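Local coordinates for protein L-lysine 6-oxidase (Marinomonas mediterranea, PDB 3WEU) that oxidises the side-chain amine of L-lysine with a cysteine tryptophylquinone cofactor, releasing ammonium and antibacterial hydrogen peroxide, at residues N91-W96 and D219-G224. Sequence-based numbering, arbitrary orientation.
Sequences NKKAAW and DDISDG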
loop_
_atom_site.group_PDB
_atom_site.type_symbol
_atom_site.label_atom_id
_atom_site.label_comp_id
_atom_site.label_asym_id
_atom_site.label_seq_id
_atom_site.Cartn_x
_atom_site.Cartn_y
_atom_site.Cartn_z
ATOM N N ASN A 91 4.195 4.802 29.775
ATOM C CA ASN A 91 4.812 4.399 28.539
ATOM C C ASN A 91 5.185 5.637 27.829
ATOM O O ASN A 91 4.286 6.388 27.343
ATOM C CB ASN A 91 3.804 3.587 27.734
ATOM C CG ASN A 91 4.303 3.165 26.376
ATOM O OD1 ASN A 91 4.870 3.935 25.605
ATOM N ND2 ASN A 91 3.976 1.961 26.031
ATOM N N LYS A 92 6.483 5.839 27.673
ATOM C CA LYS A 92 6.980 7.040 26.976
ATOM C C LYS A 92 7.388 6.789 25.562
ATOM O O LYS A 92 8.012 7.682 24.936
ATOM C CB LYS A 92 8.200 7.542 27.732
ATOM C CG LYS A 92 7.937 8.420 28.914
ATOM C CD LYS A 92 9.220 8.894 29.467
ATOM C CE LYS A 92 9.144 9.940 30.564
ATOM N NZ LYS A 92 10.509 10.420 30.916
ATOM N N LYS A 93 7.091 5.594 25.019
ATOM C CA LYS A 93 7.676 5.206 23.774
ATOM C C LYS A 93 7.308 6.206 22.627
ATOM O O LYS A 93 8.114 6.490 21.777
ATOM C CB LYS A 93 7.199 3.840 23.299
ATOM C CG LYS A 93 7.543 2.688 24.222
ATOM C CD LYS A 93 7.130 1.381 23.530
ATOM C CE LYS A 93 7.522 0.179 24.394
ATOM N NZ LYS A 93 7.310 -1.114 23.724
ATOM N N ALA A 94 6.045 6.597 22.553
ATOM C CA ALA A 94 5.599 7.471 21.451
ATOM C C ALA A 94 6.272 8.873 21.495
ATOM O O ALA A 94 6.307 9.568 20.503
ATOM C CB ALA A 94 4.090 7.589 21.390
ATOM N N ALA A 95 6.798 9.225 22.631
ATOM C CA ALA A 95 7.457 10.488 22.872
ATOM C C ALA A 95 8.972 10.426 22.736
ATOM O O ALA A 95 9.620 11.468 22.778
ATOM C CB ALA A 95 7.107 10.925 24.274
ATOM N N TRP A 96 9.550 9.222 22.548
ATOM C CA TRP A 96 10.980 9.100 22.475
ATOM C C TRP A 96 11.519 9.154 21.044
ATOM O O TRP A 96 10.799 9.375 20.043
ATOM C CB TRP A 96 11.460 7.854 23.259
ATOM C CG TRP A 96 12.963 7.962 23.745
ATOM C CD1 TRP A 96 13.988 7.126 23.435
ATOM C CD2 TRP A 96 13.520 8.987 24.567
ATOM N NE1 TRP A 96 15.125 7.523 24.020
ATOM C CE2 TRP A 96 14.883 8.696 24.704
ATOM C CE3 TRP A 96 12.999 10.153 25.169
ATOM C CZ2 TRP A 96 15.741 9.494 25.435
ATOM C CZ3 TRP A 96 13.851 10.972 25.868
ATOM C CH2 TRP A 96 15.209 10.623 26.028
ATOM N N ASP A 219 1.424 1.071 22.407
ATOM C CA ASP A 219 1.199 -0.199 23.070
ATOM C C ASP A 219 1.029 0.029 24.558
ATOM O O ASP A 219 1.086 1.176 24.986
ATOM C CB ASP A 219 2.300 -1.204 22.676
ATOM C CG ASP A 219 3.670 -0.954 23.325
ATOM O OD1 ASP A 219 3.786 -0.303 24.359
ATOM O OD2 ASP A 219 4.663 -1.487 22.793
ATOM N N ASP A 220 0.848 -1.060 25.330
ATOM C CA ASP A 220 0.528 -0.967 26.721
ATOM C C ASP A 220 1.604 -1.577 27.584
ATOM O O ASP A 220 1.399 -1.843 28.737
ATOM C CB ASP A 220 -0.873 -1.495 27.064
ATOM C CG ASP A 220 -1.051 -2.982 26.858
ATOM O OD1 ASP A 220 -0.094 -3.694 26.461
ATOM O OD2 ASP A 220 -2.228 -3.390 27.005
ATOM N N ILE A 221 2.795 -1.698 27.007
ATOM C CA ILE A 221 4.015 -1.855 27.794
ATOM C C ILE A 221 4.142 -0.647 28.681
ATOM O O ILE A 221 3.661 0.409 28.310
ATOM C CB ILE A 221 5.253 -1.981 26.843
ATOM C CG1 ILE A 221 5.223 -3.288 26.048
ATOM C CG2 ILE A 221 6.579 -1.799 27.585
ATOM C CD1 ILE A 221 5.569 -4.526 26.925
ATOM N N SER A 222 4.785 -0.806 29.843
ATOM C CA SER A 222 5.089 0.313 30.713
ATOM C C SER A 222 6.186 -0.071 31.668
ATOM O O SER A 222 6.574 -1.258 31.802
ATOM C CB SER A 222 3.862 0.723 31.541
ATOM O OG SER A 222 3.556 -0.264 32.501
ATOM N N ASP A 223 6.705 0.922 32.348
ATOM C CA ASP A 223 7.574 0.698 33.503
ATOM C C ASP A 223 7.488 1.909 34.445
ATOM O O ASP A 223 6.982 2.964 34.026
ATOM C CB ASP A 223 9.049 0.518 33.049
ATOM C CG ASP A 223 9.686 1.798 32.565
ATOM O OD1 ASP A 223 9.492 2.124 31.386
ATOM O OD2 ASP A 223 10.442 2.451 33.370
ATOM N N GLY A 224 7.947 1.737 35.679
ATOM C CA GLY A 224 7.949 2.826 36.640
ATOM C C GLY A 224 8.220 2.486 38.060
ATOM O O GLY A 224 8.679 1.408 38.394
#
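Two Asx turns, one headed by N91 and the other by D219, meet side chain to side chain where the loop that follows strand 80-91 meets the entry to strand 223-232, its antiparallel neighbour in the mixed sheet of the N-terminal region. N91 carries its amide toward the other segment, CG anti to the backbone N (chi1 177°). The two ends of this amide do different work: N91 OD1 accepts from the backbone N of K93 at 2.8 Å, closing the first turn, while ND2 is directed at the other segment. There N91 ND2 gives a hydrogen bond to I221 O, also 2.8 Å long, reaching the oxygen from above its carbonyl plane, and a weak, bent one to D219 OD1, with an N-H...O angle of 126°. The amide and carboxylate planes stand 69° apart. D219 OD1 closes the second turn as well, taking the backbone N of I221 from above the carboxylate plane at 3.2 Å. K93 comes over from the short 3-10 segment 93-95 as an extended chain that crosses D219 at about a right angle; its NZ forms a salt bridge with D219 OD2 at 2.8 Å, using the syn lone pair of that oxygen. The last methylene of K93 also lies against I221, with K93 CE 3.9 Å from I221 CG2. Beyond the two segments, A506 O accepts from K93 NZ, and the backbone N of W509 donates to D219 OD2, tying the pair to a later part of the chain. The carboxylate is thus buried yet held through both oxygens, and the nearby ammonium together with these N-H donors would be expected to stabilise its negative charge, while the N91 amide couples the two turns through hydrogen bonds at both its ends.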